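Local coordinates for protein PHB depolymerase (PDB 2D81) that probably hydrolyses the polyester polyhydroxybutyrate, and binds a trimer of (R)-3-hydroxybutyrate in a pocket of its alpha/beta hydrolase fold, at residues Y94-S99 and V128-A133; V134-T139 and S158-D163; N53-S58 and H270-G275. All blocks are in the same frame, centred on the assembly; numbering follows the deposited sequence.

Contact 1 (Y94-S99 and V128-A133); sequences YMWTGS and VTTTGA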
loop_
_atom_site.group_PDB
_atom_site.type_symbol
_atom_site.label_atom_id
_atom_site.label_comp_id
_atom_site.label_asym_id
_atom_site.label_seq_id
_atom_site.Cartn_x
_atom_site.Cartn_y
_atom_site.Cartn_z
ATOM N N TYR A 94 4.806 1.972 -9.689
ATOM C CA TYR A 94 5.573 0.736 -9.627
ATOM C C TYR A 94 4.622 -0.435 -9.406
ATOM O O TYR A 94 3.735 -0.366 -8.561
ATOM C CB TYR A 94 6.581 0.800 -8.475
ATOM C CG TYR A 94 7.284 -0.514 -8.210
ATOM C CD1 TYR A 94 8.425 -0.876 -8.921
ATOM C CD2 TYR A 94 6.784 -1.410 -7.264
ATOM C CE1 TYR A 94 9.052 -2.098 -8.698
ATOM C CE2 TYR A 94 7.401 -2.635 -7.036
ATOM C CZ TYR A 94 8.534 -2.972 -7.756
ATOM O OH TYR A 94 9.139 -4.184 -7.539
ATOM N N MET A 95 4.811 -1.505 -10.171
ATOM C CA MET A 95 3.980 -2.699 -10.044
ATOM C C MET A 95 4.838 -3.957 -10.054
ATOM O O MET A 95 5.803 -4.051 -10.813
ATOM C CB MET A 95 2.958 -2.755 -11.182
ATOM C CG MET A 95 1.864 -1.709 -11.061
ATOM S SD MET A 95 0.780 -1.670 -12.494
ATOM C CE MET A 95 1.735 -0.605 -13.572
ATOM N N TRP A 96 4.489 -4.918 -9.202
ATOM C CA TRP A 96 5.257 -6.155 -9.073
ATOM C C TRP A 96 4.342 -7.357 -8.925
ATOM O O TRP A 96 3.313 -7.290 -8.256
ATOM C CB TRP A 96 6.181 -6.095 -7.851
ATOM C CG TRP A 96 6.954 -7.372 -7.623
ATOM C CD1 TRP A 96 8.145 -7.724 -8.195
ATOM C CD2 TRP A 96 6.569 -8.476 -6.790
ATOM N NE1 TRP A 96 8.522 -8.976 -7.774
ATOM C CE2 TRP A 96 7.575 -9.462 -6.911
ATOM C CE3 TRP A 96 5.469 -8.730 -5.955
ATOM C CZ2 TRP A 96 7.519 -10.682 -6.224
ATOM C CZ3 TRP A 96 5.413 -9.948 -5.273
ATOM C CH2 TRP A 96 6.434 -10.907 -5.413
ATOM N N THR A 97 4.731 -8.460 -9.550
ATOM C CA THR A 97 4.083 -9.733 -9.293
ATOM C C THR A 97 5.117 -10.851 -9.312
ATOM O O THR A 97 6.130 -10.765 -10.011
ATOM C CB THR A 97 2.999 -10.029 -10.347
ATOM O OG1 THR A 97 2.357 -11.272 -10.033
ATOM C CG2 THR A 97 3.614 -10.112 -11.736
ATOM N N GLY A 98 4.867 -11.890 -8.526
ATOM C CA GLY A 98 5.621 -13.122 -8.683
ATOM C C GLY A 98 4.979 -13.921 -9.803
ATOM O O GLY A 98 3.759 -13.902 -9.953
ATOM N N SER A 99 5.784 -14.618 -10.595
ATOM C CA SER A 99 5.243 -15.346 -11.737
ATOM C C SER A 99 4.468 -16.581 -11.282
ATOM O O SER A 99 3.632 -17.100 -12.020
ATOM C CB SER A 99 6.365 -15.758 -12.700
ATOM O OG SER A 99 7.171 -16.784 -12.152
ATOM N N VAL A 128 7.325 -5.121 -12.904
ATOM C CA VAL A 128 8.351 -6.135 -12.690
ATOM C C VAL A 128 7.742 -7.482 -12.312
ATOM O O VAL A 128 6.831 -7.556 -11.481
ATOM C CB VAL A 128 9.325 -5.700 -11.577
ATOM C CG1 VAL A 128 10.369 -6.779 -11.337
ATOM C CG2 VAL A 128 9.991 -4.390 -11.961
ATOM N N THR A 129 8.249 -8.544 -12.931
ATOM C CA THR A 129 7.874 -9.899 -12.550
ATOM C C THR A 129 9.101 -10.633 -12.029
ATOM O O THR A 129 10.136 -10.673 -12.693
ATOM C CB THR A 129 7.301 -10.684 -13.751
ATOM O OG1 THR A 129 6.155 -9.995 -14.269
ATOM C CG2 THR A 129 6.891 -12.088 -13.328
ATOM N N THR A 130 8.990 -11.203 -10.835
ATOM C CA THR A 130 10.047 -12.063 -10.317
ATOM C C THR A 130 9.697 -13.514 -10.604
ATOM O O THR A 130 8.687 -14.032 -10.125
ATOM C CB THR A 130 10.236 -11.875 -8.801
ATOM O OG1 THR A 130 10.703 -10.544 -8.542
ATOM C CG2 THR A 130 11.247 -12.876 -8.257
ATOM N N THR A 131 10.537 -14.162 -11.402
ATOM C CA THR A 131 10.302 -15.538 -11.815
ATOM C C THR A 131 10.351 -16.479 -10.617
ATOM O O THR A 131 11.335 -16.500 -9.878
ATOM C CB THR A 131 11.358 -15.987 -12.846
ATOM O OG1 THR A 131 11.294 -15.133 -13.997
ATOM C CG2 THR A 131 11.107 -17.426 -13.270
ATOM N N GLY A 132 9.285 -17.253 -10.428
ATOM C CA GLY A 132 9.284 -18.265 -9.388
ATOM C C GLY A 132 8.714 -17.824 -8.051
ATOM O O GLY A 132 8.456 -18.656 -7.180
ATOM N N ALA A 133 8.512 -16.521 -7.880
ATOM C CA ALA A 133 7.988 -16.000 -6.621
ATOM C C ALA A 133 6.487 -16.247 -6.515
ATOM O O ALA A 133 5.752 -16.095 -7.493
ATOM C CB ALA A 133 8.283 -14.505 -6.511
#

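Contact 2 (V134-T139 and S158-D163); sequences VHTFPT and SNCNYD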
loop_
_atom_site.group_PDB
_atom_site.type_symbol
_atom_site.label_atom_id
_atom_site.label_comp_id
_atom_site.label_asym_id
_atom_site.label_seq_id
_atom_site.Cartn_x
_atom_site.Cartn_y
_atom_site.Cartn_z
ATOM N N VAL A 134 6.033 -16.632 -5.327
ATOM C CA VAL A 134 4.608 -16.825 -5.092
ATOM C C VAL A 134 4.007 -15.580 -4.446
ATOM O O VAL A 134 4.612 -14.504 -4.467
ATOM C CB VAL A 134 4.348 -18.045 -4.178
ATOM C CG1 VAL A 134 4.918 -19.303 -4.823
ATOM C CG2 VAL A 134 4.968 -17.819 -2.807
ATOM N N HIS A 135 2.817 -15.728 -3.872
ATOM C CA HIS A 135 2.184 -14.631 -3.161
ATOM C C HIS A 135 2.878 -14.377 -1.822
ATOM O O HIS A 135 2.611 -15.056 -0.830
ATOM C CB HIS A 135 0.710 -14.942 -2.920
ATOM C CG HIS A 135 -0.098 -13.738 -2.560
ATOM N ND1 HIS A 135 -0.388 -12.741 -3.468
ATOM C CD2 HIS A 135 -0.644 -13.348 -1.385
ATOM C CE1 HIS A 135 -1.078 -11.789 -2.866
ATOM N NE2 HIS A 135 -1.247 -12.134 -1.601
ATOM N N THR A 136 3.768 -13.392 -1.805
ATOM C CA THR A 136 4.557 -13.076 -0.625
ATOM C C THR A 136 5.239 -11.738 -0.898
ATOM O O THR A 136 5.365 -11.337 -2.058
ATOM C CB THR A 136 5.625 -14.169 -0.381
ATOM O OG1 THR A 136 6.204 -13.999 0.919
ATOM C CG2 THR A 136 6.725 -14.085 -1.434
ATOM N N PHE A 137 5.665 -11.038 0.150
ATOM C CA PHE A 137 6.405 -9.796 -0.057
ATOM C C PHE A 137 7.853 -10.126 -0.407
ATOM O O PHE A 137 8.537 -10.808 0.352
ATOM C CB PHE A 137 6.382 -8.916 1.194
ATOM C CG PHE A 137 6.785 -7.497 0.922
ATOM C CD1 PHE A 137 5.822 -6.518 0.702
ATOM C CD2 PHE A 137 8.127 -7.152 0.816
ATOM C CE1 PHE A 137 6.189 -5.219 0.375
ATOM C CE2 PHE A 137 8.506 -5.850 0.487
ATOM C CZ PHE A 137 7.530 -4.882 0.265
ATOM N N PRO A 138 8.343 -9.633 -1.556
ATOM C CA PRO A 138 9.720 -9.896 -1.988
ATOM C C PRO A 138 10.797 -9.026 -1.337
ATOM O O PRO A 138 10.786 -7.803 -1.478
ATOM C CB PRO A 138 9.647 -9.674 -3.492
ATOM C CG PRO A 138 8.694 -8.512 -3.586
ATOM C CD PRO A 138 7.599 -8.885 -2.590
ATOM N N THR A 139 11.734 -9.666 -0.640
ATOM C CA THR A 139 12.925 -8.971 -0.154
ATOM C C THR A 139 14.168 -9.718 -0.628
ATOM O O THR A 139 14.062 -10.734 -1.312
ATOM C CB THR A 139 12.953 -8.902 1.383
ATOM O OG1 THR A 139 13.421 -10.147 1.914
ATOM C CG2 THR A 139 11.557 -8.631 1.924
ATOM N N SER A 158 9.347 -12.843 2.345
ATOM C CA SER A 158 10.313 -13.850 1.913
ATOM C C SER A 158 11.616 -13.246 1.421
ATOM O O SER A 158 11.668 -12.081 1.024
ATOM C CB SER A 158 9.722 -14.702 0.784
ATOM O OG SER A 158 8.518 -15.333 1.177
ATOM N N ASN A 159 12.669 -14.056 1.436
ATOM C CA ASN A 159 13.859 -13.738 0.660
ATOM C C ASN A 159 13.636 -14.261 -0.754
ATOM O O ASN A 159 13.847 -15.442 -1.029
ATOM C CB ASN A 159 15.098 -14.403 1.263
ATOM C CG ASN A 159 16.385 -13.940 0.600
ATOM O OD1 ASN A 159 16.372 -13.447 -0.528
ATOM N ND2 ASN A 159 17.507 -14.109 1.297
ATOM N N CYS A 160 13.184 -13.381 -1.639
ATOM C CA CYS A 160 12.963 -13.732 -3.037
ATOM C C CYS A 160 14.150 -13.332 -3.903
ATOM O O CYS A 160 14.037 -13.271 -5.129
ATOM C CB CYS A 160 11.710 -13.033 -3.568
ATOM S SG CYS A 160 10.145 -13.556 -2.796
ATOM N N ASN A 161 15.281 -13.054 -3.263
ATOM C CA ASN A 161 16.464 -12.574 -3.970
ATOM C C ASN A 161 16.087 -11.364 -4.819
ATOM O O ASN A 161 16.595 -11.172 -5.926
ATOM C CB ASN A 161 17.045 -13.686 -4.852
ATOM C CG ASN A 161 18.377 -13.303 -5.473
ATOM O OD1 ASN A 161 19.273 -12.802 -4.792
ATOM N ND2 ASN A 161 18.517 -13.550 -6.769
ATOM N N TYR A 162 15.179 -10.554 -4.287
ATOM C CA TYR A 162 14.757 -9.325 -4.947
ATOM C C TYR A 162 14.317 -8.312 -3.902
ATOM O O TYR A 162 13.394 -8.563 -3.127
ATOM C CB TYR A 162 13.606 -9.605 -5.914
ATOM C CG TYR A 162 13.066 -8.369 -6.600
ATOM C CD1 TYR A 162 11.798 -7.871 -6.291
ATOM C CD2 TYR A 162 13.817 -7.704 -7.568
ATOM C CE1 TYR A 162 11.288 -6.736 -6.940
ATOM C CE2 TYR A 162 13.320 -6.571 -8.219
ATOM C CZ TYR A 162 12.058 -6.095 -7.903
ATOM O OH TYR A 162 11.569 -4.986 -8.561
ATOM N N ASP A 163 14.996 -7.170 -3.888
ATOM C CA ASP A 163 14.704 -6.100 -2.946
ATOM C C ASP A 163 13.501 -5.301 -3.441
ATOM O O ASP A 163 13.655 -4.286 -4.118
ATOM C CB ASP A 163 15.926 -5.187 -2.817
ATOM C CG ASP A 163 15.735 -4.085 -1.787
ATOM O OD1 ASP A 163 16.638 -3.234 -1.669
ATOM O OD2 ASP A 163 14.695 -4.066 -1.095
#

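Contact 3 (N53-S58 and H270-G275); sequences NQYYTS and HAIWNG. With RB3 ((1R)-3-{[(1R)-3-methoxy-1-methyl-3-oxopropyl]oxy}-1-methyl-3-oxopropyl (3R)-3-hydroxybutanoate), chain C.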
loop_
_atom_site.group_PDB
_atom_site.type_symbol
_atom_site.label_atom_id
_atom_site.label_comp_id
_atom_site.label_asym_id
_atom_site.label_seq_id
_atom_site.Cartn_x
_atom_site.Cartn_y
_atom_site.Cartn_z
ATOM N N ASN A 53 -18.249 -4.636 -9.242
ATOM C CA ASN A 53 -19.286 -5.171 -10.122
ATOM C C ASN A 53 -19.009 -6.578 -10.644
ATOM O O ASN A 53 -19.708 -7.068 -11.536
ATOM C CB ASN A 53 -19.520 -4.220 -11.301
ATOM C CG ASN A 53 -20.031 -2.864 -10.858
ATOM O OD1 ASN A 53 -19.287 -1.884 -10.822
ATOM N ND2 ASN A 53 -21.309 -2.803 -10.503
ATOM N N GLN A 54 -17.991 -7.223 -10.088
ATOM C CA GLN A 54 -17.779 -8.650 -10.294
ATOM C C GLN A 54 -17.294 -9.223 -8.970
ATOM O O GLN A 54 -16.718 -8.502 -8.151
ATOM C CB GLN A 54 -16.741 -8.879 -11.398
ATOM C CG GLN A 54 -15.324 -8.478 -11.027
ATOM C CD GLN A 54 -14.448 -8.230 -12.242
ATOM O OE1 GLN A 54 -14.459 -9.006 -13.203
ATOM N NE2 GLN A 54 -13.678 -7.148 -12.203
ATOM N N TYR A 55 -17.539 -10.508 -8.739
ATOM C CA TYR A 55 -17.256 -11.073 -7.428
ATOM C C TYR A 55 -15.751 -11.029 -7.165
ATOM O O TYR A 55 -14.946 -11.175 -8.084
ATOM C CB TYR A 55 -17.771 -12.511 -7.337
ATOM C CG TYR A 55 -17.918 -12.993 -5.913
ATOM C CD1 TYR A 55 -18.817 -12.375 -5.042
ATOM C CD2 TYR A 55 -17.148 -14.048 -5.426
ATOM C CE1 TYR A 55 -18.946 -12.795 -3.723
ATOM C CE2 TYR A 55 -17.269 -14.477 -4.105
ATOM C CZ TYR A 55 -18.171 -13.845 -3.261
ATOM O OH TYR A 55 -18.299 -14.264 -1.957
ATOM N N TYR A 56 -15.372 -10.811 -5.909
ATOM C CA TYR A 56 -13.983 -10.502 -5.596
ATOM C C TYR A 56 -13.028 -11.644 -5.948
ATOM O O TYR A 56 -11.858 -11.404 -6.242
ATOM C CB TYR A 56 -13.846 -10.130 -4.112
ATOM C CG TYR A 56 -13.877 -11.311 -3.173
ATOM C CD1 TYR A 56 -12.708 -11.999 -2.851
ATOM C CD2 TYR A 56 -15.077 -11.760 -2.626
ATOM C CE1 TYR A 56 -12.731 -13.107 -2.011
ATOM C CE2 TYR A 56 -15.113 -12.868 -1.783
ATOM C CZ TYR A 56 -13.937 -13.535 -1.481
ATOM O OH TYR A 56 -13.963 -14.631 -0.652
ATOM N N THR A 57 -13.515 -12.884 -5.927
ATOM C CA THR A 57 -12.656 -14.017 -6.273
ATOM C C THR A 57 -12.284 -14.001 -7.754
ATOM O O THR A 57 -11.297 -14.617 -8.158
ATOM C CB THR A 57 -13.318 -15.383 -5.943
ATOM O OG1 THR A 57 -14.556 -15.506 -6.650
ATOM C CG2 THR A 57 -13.569 -15.508 -4.446
ATOM N N SER A 58 -13.070 -13.294 -8.561
ATOM C CA SER A 58 -12.724 -13.094 -9.965
ATOM C C SER A 58 -11.554 -12.125 -10.092
ATOM O O SER A 58 -10.944 -12.018 -11.154
ATOM C CB SER A 58 -13.925 -12.548 -10.744
ATOM O OG SER A 58 -14.953 -13.519 -10.856
ATOM N N HIS A 270 -20.377 -8.609 6.949
ATOM C CA HIS A 270 -20.742 -7.347 6.310
ATOM C C HIS A 270 -21.305 -7.601 4.917
ATOM O O HIS A 270 -20.814 -8.465 4.193
ATOM C CB HIS A 270 -19.512 -6.446 6.166
ATOM C CG HIS A 270 -18.894 -6.040 7.468
ATOM N ND1 HIS A 270 -19.414 -5.038 8.261
ATOM C CD2 HIS A 270 -17.800 -6.503 8.118
ATOM C CE1 HIS A 270 -18.666 -4.902 9.341
ATOM N NE2 HIS A 270 -17.681 -5.779 9.280
ATOM N N ALA A 271 -22.317 -6.831 4.532
ATOM C CA ALA A 271 -22.715 -6.777 3.133
ATOM C C ALA A 271 -21.573 -6.136 2.353
ATOM O O ALA A 271 -21.014 -5.125 2.781
ATOM C CB ALA A 271 -23.985 -5.951 2.978
ATOM N N ILE A 272 -21.210 -6.727 1.221
ATOM C CA ILE A 272 -20.152 -6.149 0.398
ATOM C C ILE A 272 -20.715 -5.684 -0.939
ATOM O O ILE A 272 -21.924 -5.769 -1.169
ATOM C CB ILE A 272 -18.998 -7.155 0.165
ATOM C CG1 ILE A 272 -19.537 -8.476 -0.385
ATOM C CG2 ILE A 272 -18.251 -7.390 1.470
ATOM C CD1 ILE A 272 -18.437 -9.457 -0.782
ATOM N N TRP A 273 -19.849 -5.176 -1.815
ATOM C CA TRP A 273 -20.319 -4.573 -3.060
ATOM C C TRP A 273 -21.231 -5.483 -3.875
ATOM O O TRP A 273 -22.265 -5.040 -4.376
ATOM C CB TRP A 273 -19.143 -4.132 -3.936
ATOM C CG TRP A 273 -18.573 -2.797 -3.562
ATOM C CD1 TRP A 273 -19.266 -1.695 -3.144
ATOM C CD2 TRP A 273 -17.198 -2.399 -3.639
ATOM N NE1 TRP A 273 -18.408 -0.635 -2.959
ATOM C CE2 TRP A 273 -17.132 -1.041 -3.256
ATOM C CE3 TRP A 273 -16.015 -3.058 -3.998
ATOM C CZ2 TRP A 273 -15.928 -0.329 -3.221
ATOM C CZ3 TRP A 273 -14.817 -2.349 -3.966
ATOM C CH2 TRP A 273 -14.785 -0.997 -3.579
ATOM N N ASN A 274 -20.852 -6.749 -4.017
ATOM C CA ASN A 274 -21.683 -7.691 -4.761
ATOM C C ASN A 274 -21.418 -9.123 -4.317
ATOM O O ASN A 274 -20.331 -9.441 -3.831
ATOM C CB ASN A 274 -21.419 -7.554 -6.265
ATOM C CG ASN A 274 -20.133 -8.233 -6.698
ATOM O OD1 ASN A 274 -20.108 -9.440 -6.954
ATOM N ND2 ASN A 274 -19.054 -7.465 -6.771
ATOM N N GLY A 275 -22.418 -9.983 -4.482
ATOM C CA GLY A 275 -22.257 -11.378 -4.118
ATOM C C GLY A 275 -22.694 -11.694 -2.700
ATOM O O GLY A 275 -22.507 -12.815 -2.226
HETATM O O1M RB3 C . -5.079 -14.200 -0.132
HETATM C C1A RB3 C . -4.994 -12.998 0.202
HETATM O O1A RB3 C . -4.948 -12.564 1.374
HETATM C C2A RB3 C . -4.940 -11.967 -0.928
HETATM C C3A RB3 C . -6.066 -10.939 -0.798
HETATM C C4A RB3 C . -5.967 -9.957 -1.968
HETATM O O3A RB3 C . -7.333 -11.616 -0.847
HETATM C C1B RB3 C . -8.250 -11.067 -0.004
HETATM O O1B RB3 C . -8.146 -9.899 0.364
HETATM C C2B RB3 C . -9.410 -11.943 0.474
HETATM C C3B RB3 C . -10.562 -11.143 1.089
HETATM C C4B RB3 C . -11.211 -10.215 0.059
HETATM O O3B RB3 C . -11.561 -12.057 1.568
HETATM C C1C RB3 C . -11.297 -12.505 2.825
HETATM O O1C RB3 C . -10.136 -12.690 3.188
HETATM C C2C RB3 C . -12.463 -12.789 3.774
HETATM C C3C RB3 C . -12.473 -14.256 4.210
HETATM C C4C RB3 C . -13.660 -14.534 5.134
HETATM O O3C RB3 C . -12.531 -15.098 3.056
HETATM O O HOH W 1 -20.252 -12.970 -0.701
HETATM O O HOH W 2 -17.397 -9.553 -4.280
#

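Contact 1 (Y94-S99 and V128-A133)
Val128 and Trp96 face each other across the last parallel pairing of the alpha/beta hydrolase sheet, where the edge strand 125-130 lies against 92-98. The two strands and helix 106-116 between them form a beta-alpha-beta unit. Val128 holds the neighbouring strand through both of its backbone groups: its N donates to Met95 O, and its O receives Thr97 N. Its two methyls part company. CG1 reaches CD1 of the Trp96 indole at 4.0 Å, while CG2 meets CE1 of Tyr94 at 4.1 Å.

CG of Trp96 stands anti to the backbone N (chi1 177°), and the far end of the indole comes nearer the edge strand than its CB direction suggests. Its NE1 donates to Thr130 OG1 over 2.8 Å in a nearly straight bond (171°), and that oxygen lies in the ring plane, which fixes the rotation of the indole. Further round the ring, CZ2 touches Ala133 CB at 3.9 Å, and Gly98 N lies 3.6 Å above one face, shifted toward the rim. The ring of Tyr162, in the loop before helix 164-173, meets the same indole with its plane nearly parallel. Thr97 and Thr129 occupy the other side of the sheet side by side, pointing the same way; Thr97 there meets Met109 of helix 106-116.

Ser99 closes the end of the pairing. Its N binds Thr130 O at 3.0 Å, and its CB packs on Thr129 CG2 at 3.8 Å. Here the edge strand breaks off into a type II turn, Thr130 to Ala133, with Gly132 at its third position. The Ser99 hydroxyl, set between its own backbone N and carbonyl carbon, accepts the Gly132 N-H: OG to N is 2.8 Å, at 173°.

Contact 2 (V134-T139 and S158-D163)
The carbonyl oxygen of Thr139 takes two backbone N-H groups from opposite faces of its plane: Cys160 N at 2.8 Å and Tyr162 N at 3.2 Å. The Tyr162 donor stands 54° out of the carbonyl plane. A second doubly used acceptor sits on the facing strand: Ser158 O receives both the N of Thr139, at 2.9 Å, and its OG1, at 2.8 Å. That OG1 lies between the backbone N and carbonyl carbon of Thr139 (chi1 80°), which swings it over the Ser158 carbonyl.

Three backbone bonds, from Ser158 N to Phe137 O and those of Thr139 N and Cys160 N, hold a short parallel sheet, 137-139 beside 157-159, separate from the main alpha/beta hydrolase sheet. At its end Asn159 forms an Asx turn, OD1 accepting from Asn161 N, and the chain bends there, bringing Tyr162 N back to Thr139 O. Asp163, the N-cap of helix 164-173, accepts from Gly166 N through OD2, while OD1 takes Trp250 NE1 and a salt bridge from Arg179.

At the other end Thr136 OG1 donates to Ser158 OG over 2.7 Å, itself bonded to Asn147 O. Thr136 CG2 touches the disulfide sulfur, Cys160 SG, at 3.7 Å; the bridge runs to Cys149. Pro138 packs through CB, 3.9 Å from Cys160 CB and 4.0 Å from Tyr162 CD1, at the ring edge. Next to Thr136, His135 lines the pocket of the bound trimer and is bonded through ND1 to Asp101, a pairing consistent with the histidine and acid of an alpha/beta hydrolase triad.

Contact 3 (N53-S58 and H270-G275)
Asn274 supplies the direct hydrogen bond between loop 53-58 and segment 270-275, its ND2 reaching Gln54 O at 2.9 Å. The acceptor lies close to the amide plane of Asn274, but seen from Gln54 the donor stands almost straight above the carbonyl plane, with a C=O...N angle of only 99°. CG of Asn274 sits between its backbone N and carbonyl carbon (chi1 78°), and its OD1 lies at the edge of the Tyr55 ring, in plane. ND2 also has a weak bond to Arg52 O.

Two waters add bridges. One accepts from Tyr55 OH and donates to Gly275 O, both at 2.7 Å. The other accepts from Tyr56 N at 2.9 Å and donates to Asn274 O at 3.0 Å.

Apolar contact is thinner. Tyr55 CE1 comes to 3.6 Å from Gly275 CA, a close approach to bare backbone. Ile272 CD1 stands at the long distance of 4.5 Å from both Tyr55 CE1 and Tyr56 CD2, so one methyl lies loosely near two rings; Ile272 and Tyr56 both also touch Leu278 of strand 277-280.

The ligand is met through Tyr56, whose CD1 lies 3.7 Å from the trimer's methyl C4B. Tyr56 belongs to the trimer's pocket; the trimer itself is hydrogen-bonded to Trp287 NE1.

The chemistry of this surface contact is thus mostly polar and partly water-borne: Asn274 grips Gln54 O, one water holds Tyr56 N and another the Tyr55 hydroxyl, which probably helps to set the backbone that carries Tyr56 to the bound trimer.

From the N terminus, the chain first passes 53-58, the opening side of contact 3, after strand 39-43. It then returns to the main sheet at strand 92-98, where contact 1 closes the crossover through helix 106-116 by bringing 128-133 back to 94-99. Contact 2 opens at once with 134-139 and closes at 158-163, so they follow in series and touch, Tyr94 OH and Tyr162 OH probably sharing a hydrogen bond. Only at 270-275 does contact 3 close, enclosing both, yet its nearest atoms stay about 11 Å or more from either. It joins the loop that carries Tyr56 to the end of strand 269-271, whereas contacts 1 and 2 tie the sheet edge to the small sheet beside it.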